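Side-chain contacts in imelysin (Bacteroides ovatus ATCC 8483, PDB 3OYV), which is an imelysin-like, probably metal-binding outer-membrane protein of a family implicated in bacterial iron uptake: residues A[127-132]-A[169-174]; A[77-82]-A[147-152]. All blocks are in the same frame, centred on the assembly; numbering follows the deposited sequence.

Interaction 1. Residues A[127-132]-A[169-174]; sequences NNIYSI and QKAAKA
Ile129 lays its CG2 methyl against the backbone N and methyl of Ala172 and the methyl of Ala171, where helices 121-137 and 158-177 run side by side. The branch is put there by its first torsion: with CG1 beside the backbone N (chi1 -59°), CG2 stands anti to that nitrogen and faces the neighbouring helix. Its nearest approach is to Ala172 N, at 3.9 Å. Ala171 CB is 4.2 Å from the same Ile129 CG2, so the methyl rests against two successive residues rather than a single side chain. Tyr130 also reaches Ala172. Its CB leaves the helix at an angle to the partner, but the ring carries the far end back, and CE1 comes 3.9 Å from Ala172 CB. The methyl meets the ring obliquely, near the CE1 to OH side, and touches both the tyrosine and Ile129, from directions roughly at right angles. At the ring's edge and in its plane sits Asn127 OD1, from the preceding turn of the same helix. The two segments run nearly antiparallel, at 169°, and their axes come within 9.1 Å. Ile168 and Ile175 extend the apolar surface around Ile129, while Leu201 of helix 189-214 packs on Ala171. No hydrogen bond joins the two segments, so this antiparallel helix pair of a mostly helical protein is held here by apolar contact, while several polar side chains bond elsewhere: Asn128 to Lys93, and Ser131 to the backbone of Lys284 and Ala287.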
loop_
_atom_site.group_PDB
_atom_site.type_symbol
_atom_site.label_atom_id
_atom_site.label_comp_id
_atom_site.label_asym_id
_atom_site.label_seq_id
_atom_site.Cartn_x
_atom_site.Cartn_y
_atom_site.Cartn_z
ATOM N N ASN A 127 5.581 -6.059 -3.372
ATOM C CA ASN A 127 4.135 -6.029 -3.656
ATOM C C ASN A 127 3.712 -4.774 -4.376
ATOM O O ASN A 127 2.846 -4.813 -5.243
ATOM C CB ASN A 127 3.330 -6.194 -2.362
ATOM C CG ASN A 127 3.274 -7.625 -1.880
ATOM O OD1 ASN A 127 3.526 -8.568 -2.636
ATOM N ND2 ASN A 127 2.956 -7.804 -0.596
ATOM N N ASN A 128 4.345 -3.650 -4.052
ATOM C CA ASN A 128 4.072 -2.423 -4.775
ATOM C C ASN A 128 4.409 -2.579 -6.278
ATOM O O ASN A 128 3.702 -2.082 -7.152
ATOM C CB ASN A 128 4.864 -1.220 -4.237
ATOM C CG ASN A 128 4.566 -0.835 -2.773
ATOM O OD1 ASN A 128 5.419 -0.180 -2.172
ATOM N ND2 ASN A 128 3.417 -1.214 -2.207
ATOM N N ILE A 129 5.508 -3.264 -6.564
ATOM C CA ILE A 129 5.875 -3.517 -7.966
ATOM C C ILE A 129 4.873 -4.499 -8.609
ATOM O O ILE A 129 4.496 -4.335 -9.770
ATOM C CB ILE A 129 7.330 -3.998 -8.106
ATOM C CG1 ILE A 129 8.320 -2.964 -7.531
ATOM C CG2 ILE A 129 7.630 -4.312 -9.567
ATOM C CD1 ILE A 129 8.206 -1.578 -8.073
ATOM N N TYR A 130 4.423 -5.501 -7.851
ATOM C CA TYR A 130 3.388 -6.384 -8.372
ATOM C C TYR A 130 2.084 -5.668 -8.652
ATOM O O TYR A 130 1.343 -6.108 -9.512
ATOM C CB TYR A 130 3.166 -7.582 -7.452
ATOM C CG TYR A 130 4.312 -8.560 -7.457
ATOM C CD1 TYR A 130 5.004 -8.829 -8.632
ATOM C CD2 TYR A 130 4.698 -9.225 -6.301
ATOM C CE1 TYR A 130 6.055 -9.726 -8.658
ATOM C CE2 TYR A 130 5.756 -10.140 -6.319
ATOM C CZ TYR A 130 6.412 -10.370 -7.503
ATOM O OH TYR A 130 7.458 -11.268 -7.531
ATOM N N SER A 131 1.827 -4.552 -7.976
ATOM C CA SER A 131 0.688 -3.707 -8.338
ATOM C C SER A 131 0.791 -3.211 -9.786
ATOM O O SER A 131 -0.195 -3.232 -10.552
ATOM C CB SER A 131 0.542 -2.537 -7.371
ATOM O OG SER A 131 -0.689 -1.847 -7.573
ATOM N N ILE A 132 2.001 -2.822 -10.172
ATOM C CA ILE A 132 2.249 -2.414 -11.555
ATOM C C ILE A 132 2.035 -3.607 -12.515
ATOM O O ILE A 132 1.382 -3.465 -13.566
ATOM C CB ILE A 132 3.694 -1.878 -11.741
ATOM C CG1 ILE A 132 3.921 -0.658 -10.858
ATOM C CG2 ILE A 132 3.969 -1.584 -13.220
ATOM C CD1 ILE A 132 5.404 -0.194 -10.859
ATOM N N GLN A 169 9.644 -7.258 -13.865
ATOM C CA GLN A 169 10.256 -8.378 -13.219
ATOM C C GLN A 169 11.642 -8.039 -12.620
ATOM O O GLN A 169 11.968 -8.475 -11.502
ATOM C CB GLN A 169 10.431 -9.525 -14.210
ATOM C CG GLN A 169 11.006 -10.788 -13.593
ATOM C CD GLN A 169 10.355 -11.145 -12.270
ATOM O OE1 GLN A 169 11.049 -11.370 -11.268
ATOM N NE2 GLN A 169 9.017 -11.189 -12.250
ATOM N N LYS A 170 12.407 -7.224 -13.338
ATOM C CA LYS A 170 13.718 -6.968 -12.808
ATOM C C LYS A 170 13.673 -6.099 -11.535
ATOM O O LYS A 170 14.474 -6.344 -10.617
ATOM C CB LYS A 170 14.560 -6.352 -13.860
ATOM C CG LYS A 170 15.954 -6.217 -13.423
ATOM C CD LYS A 170 16.682 -5.513 -14.498
ATOM C CE LYS A 170 18.041 -5.109 -14.061
ATOM N NZ LYS A 170 18.680 -4.311 -15.118
ATOM N N ALA A 171 12.725 -5.173 -11.433
ATOM C CA ALA A 171 12.554 -4.388 -10.201
ATOM C C ALA A 171 12.101 -5.271 -9.040
ATOM O O ALA A 171 12.639 -5.170 -7.929
ATOM C CB ALA A 171 11.614 -3.215 -10.435
ATOM N N ALA A 172 11.097 -6.116 -9.257
ATOM C CA ALA A 172 10.652 -7.010 -8.205
ATOM C C ALA A 172 11.776 -7.913 -7.698
ATOM O O ALA A 172 12.001 -8.069 -6.492
ATOM C CB ALA A 172 9.429 -7.825 -8.649
ATOM N N LYS A 173 12.517 -8.517 -8.618
ATOM C CA LYS A 173 13.583 -9.418 -8.212
ATOM C C LYS A 173 14.724 -8.632 -7.548
ATOM O O LYS A 173 15.332 -9.142 -6.622
ATOM C CB LYS A 173 14.081 -10.237 -9.415
ATOM C CG LYS A 173 15.148 -11.283 -9.093
ATOM C CD LYS A 173 14.706 -12.317 -8.057
ATOM C CE LYS A 173 15.505 -13.637 -8.179
ATOM N NZ LYS A 173 16.985 -13.456 -8.187
ATOM N N ALA A 174 15.020 -7.428 -8.015
ATOM C CA ALA A 174 16.089 -6.634 -7.373
ATOM C C ALA A 174 15.744 -6.297 -5.911
ATOM O O ALA A 174 16.597 -6.385 -5.026
ATOM C CB ALA A 174 16.357 -5.369 -8.139
#

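Interaction 2. Residues A[77-82]-A[147-152]; sequences EIVDKC and NSLSTV
Apolar contact is all that joins the two segments, and Leu149 makes it from one side with a single methyl. Its CD1 sits 3.9 Å from Val79 CG2 and, more loosely, 4.4 Å from Ile78 CG2, so one leucine branch meets methyls of two successive residues on helix 71-102. The leucine and valine side chains cross obliquely. Val79 offers CG2 because CG1 takes the position anti to the backbone N (chi1 172°), which leaves CG2 beside that nitrogen and directed at the leucine. Other helices close in around the three residues: Tyr233 touches Ile78, Leu209 touches Val79, and Val229, Tyr136 and Ile213 touch Leu149.

No hydrogen bond crosses; the polar interactions organise the start of the short helix that carries Leu149. Ser148 is the N-cap, and its OG accepts from Thr151 N at 3.1 Å with an N-H...O angle of 160°, a fairly straight capping bond. One turn along, Val152 N donates to Ser148 O at 3.1 Å, so the serine holds the helix start through both its hydroxyl and its carbonyl. Asn145 O bonds in turn with Ser148 OG and Thr151 OG1, tying the preceding loop to the cap. Ser150 OG is engaged by Asp161, at the start of the next helix.

Only 78 Å² is buried between the segments, a small but wholly apolar junction. The division of labour implies that polar bonds fix where the helix 149-156 begins, while Leu149, the first residue after the cap, delivers the greasy contact to helix 71-102.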
loop_
_atom_site.group_PDB
_atom_site.type_symbol
_atom_site.label_atom_id
_atom_site.label_comp_id
_atom_site.label_asym_id
_atom_site.label_seq_id
_atom_site.Cartn_x
_atom_site.Cartn_y
_atom_site.Cartn_z
ATOM N N GLU A 77 -3.750 7.946 -17.018
ATOM C CA GLU A 77 -3.779 7.976 -15.558
ATOM C C GLU A 77 -3.247 6.642 -15.011
ATOM O O GLU A 77 -2.432 6.625 -14.098
ATOM C CB GLU A 77 -5.196 8.251 -15.032
ATOM C CG GLU A 77 -5.305 8.331 -13.496
ATOM C CD GLU A 77 -4.676 9.583 -12.908
ATOM O OE1 GLU A 77 -4.222 10.489 -13.651
ATOM O OE2 GLU A 77 -4.615 9.687 -11.667
ATOM N N ILE A 78 -3.711 5.540 -15.600
ATOM C CA ILE A 78 -3.239 4.214 -15.168
ATOM C C ILE A 78 -1.702 4.127 -15.234
ATOM O O ILE A 78 -1.027 3.712 -14.283
ATOM C CB ILE A 78 -3.865 3.059 -15.984
ATOM C CG1 ILE A 78 -5.358 2.972 -15.675
ATOM C CG2 ILE A 78 -3.108 1.744 -15.795
ATOM C CD1 ILE A 78 -6.151 2.087 -16.629
ATOM N N VAL A 79 -1.148 4.531 -16.376
ATOM C CA VAL A 79 0.289 4.409 -16.595
ATOM C C VAL A 79 1.072 5.397 -15.711
ATOM O O VAL A 79 2.085 5.022 -15.111
ATOM C CB VAL A 79 0.636 4.560 -18.094
ATOM C CG1 VAL A 79 2.158 4.635 -18.310
ATOM C CG2 VAL A 79 0.010 3.398 -18.892
ATOM N N ASP A 80 0.548 6.614 -15.589
ATOM C CA ASP A 80 1.161 7.626 -14.709
ATOM C C ASP A 80 1.255 7.103 -13.286
ATOM O O ASP A 80 2.274 7.279 -12.616
ATOM C CB ASP A 80 0.336 8.907 -14.651
ATOM C CG ASP A 80 0.577 9.850 -15.837
ATOM O OD1 ASP A 80 1.546 9.650 -16.587
ATOM O OD2 ASP A 80 -0.231 10.792 -15.963
ATOM N N LYS A 81 0.193 6.455 -12.816
ATOM C CA LYS A 81 0.179 6.005 -11.425
ATOM C C LYS A 81 1.038 4.760 -11.193
ATOM O O LYS A 81 1.590 4.575 -10.098
ATOM C CB LYS A 81 -1.259 5.818 -10.973
ATOM C CG LYS A 81 -1.922 7.180 -10.755
ATOM C CD LYS A 81 -1.451 7.831 -9.467
ATOM C CE LYS A 81 -1.959 9.246 -9.306
ATOM N NZ LYS A 81 -1.543 9.760 -7.958
ATOM N N CYS A 82 1.241 3.940 -12.226
ATOM C CA CYS A 82 2.273 2.888 -12.185
ATOM C C CYS A 82 3.680 3.506 -12.064
ATOM O O CYS A 82 4.518 3.044 -11.262
ATOM C CB CYS A 82 2.221 2.015 -13.447
ATOM S SG CYS A 82 0.815 0.863 -13.539
ATOM N N ASN A 147 -7.599 -8.829 -22.426
ATOM C CA ASN A 147 -7.956 -7.412 -22.413
ATOM C C ASN A 147 -7.043 -6.665 -21.442
ATOM O O ASN A 147 -7.405 -6.296 -20.364
ATOM C CB ASN A 147 -9.423 -7.241 -22.076
ATOM C CG ASN A 147 -10.331 -7.763 -23.161
ATOM O OD1 ASN A 147 -11.129 -8.672 -22.929
ATOM N ND2 ASN A 147 -10.195 -7.226 -24.318
ATOM N N SER A 148 -5.807 -6.472 -21.845
ATOM C CA SER A 148 -4.799 -5.806 -21.014
ATOM C C SER A 148 -3.947 -4.900 -21.875
ATOM O O SER A 148 -3.831 -5.116 -23.083
ATOM C CB SER A 148 -3.918 -6.833 -20.318
ATOM O OG SER A 148 -3.115 -7.567 -21.249
ATOM N N LEU A 149 -3.294 -3.934 -21.228
ATOM C CA LEU A 149 -2.327 -3.108 -21.911
ATOM C C LEU A 149 -1.254 -3.996 -22.502
ATOM O O LEU A 149 -0.810 -3.752 -23.617
ATOM C CB LEU A 149 -1.694 -2.092 -20.957
ATOM C CG LEU A 149 -2.518 -0.882 -20.547
ATOM C CD1 LEU A 149 -1.729 -0.039 -19.533
ATOM C CD2 LEU A 149 -2.899 -0.058 -21.792
ATOM N N SER A 150 -0.795 -5.000 -21.760
ATOM C CA SER A 150 0.257 -5.881 -22.283
ATOM C C SER A 150 -0.143 -6.519 -23.615
ATOM O O SER A 150 0.661 -6.516 -24.556
ATOM C CB SER A 150 0.602 -6.958 -21.280
ATOM O OG SER A 150 1.664 -7.808 -21.723
ATOM N N THR A 151 -1.372 -7.018 -23.720
ATOM C CA THR A 151 -1.792 -7.640 -24.971
ATOM C C THR A 151 -1.867 -6.638 -26.103
ATOM O O THR A 151 -1.443 -6.944 -27.226
ATOM C CB THR A 151 -3.119 -8.385 -24.762
ATOM O OG1 THR A 151 -2.886 -9.457 -23.837
ATOM C CG2 THR A 151 -3.704 -8.953 -26.071
ATOM N N VAL A 152 -2.359 -5.435 -25.824
ATOM C CA VAL A 152 -2.427 -4.376 -26.833
ATOM C C VAL A 152 -1.027 -3.991 -27.326
ATOM O O VAL A 152 -0.792 -3.885 -28.538
ATOM C CB VAL A 152 -3.178 -3.143 -26.323
ATOM C CG1 VAL A 152 -3.062 -1.966 -27.275
ATOM C CG2 VAL A 152 -4.667 -3.454 -26.054
#

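Overall arrangement
Both interactions lie in the same helical region of this imelysin family protein, their centres about 15 Å apart. Along the chain the segments alternate: 77-82, then 127-132, 147-152 and 169-174, so the two connections cross. Helices 121-137, 149-156 and 158-177 follow one another, which puts the partners of interaction 1 on either side in sequence of the short helix used by interaction 2. The two sites touch directly where Ile132 CD1 packs 3.4 Å from Cys82 O, joining helix 121-137 to helix 71-102. Helix 189-214 borders both, through Leu201 at one and Leu209 at the other, so the two contacts are linked by this shared neighbour as well as by direct packing.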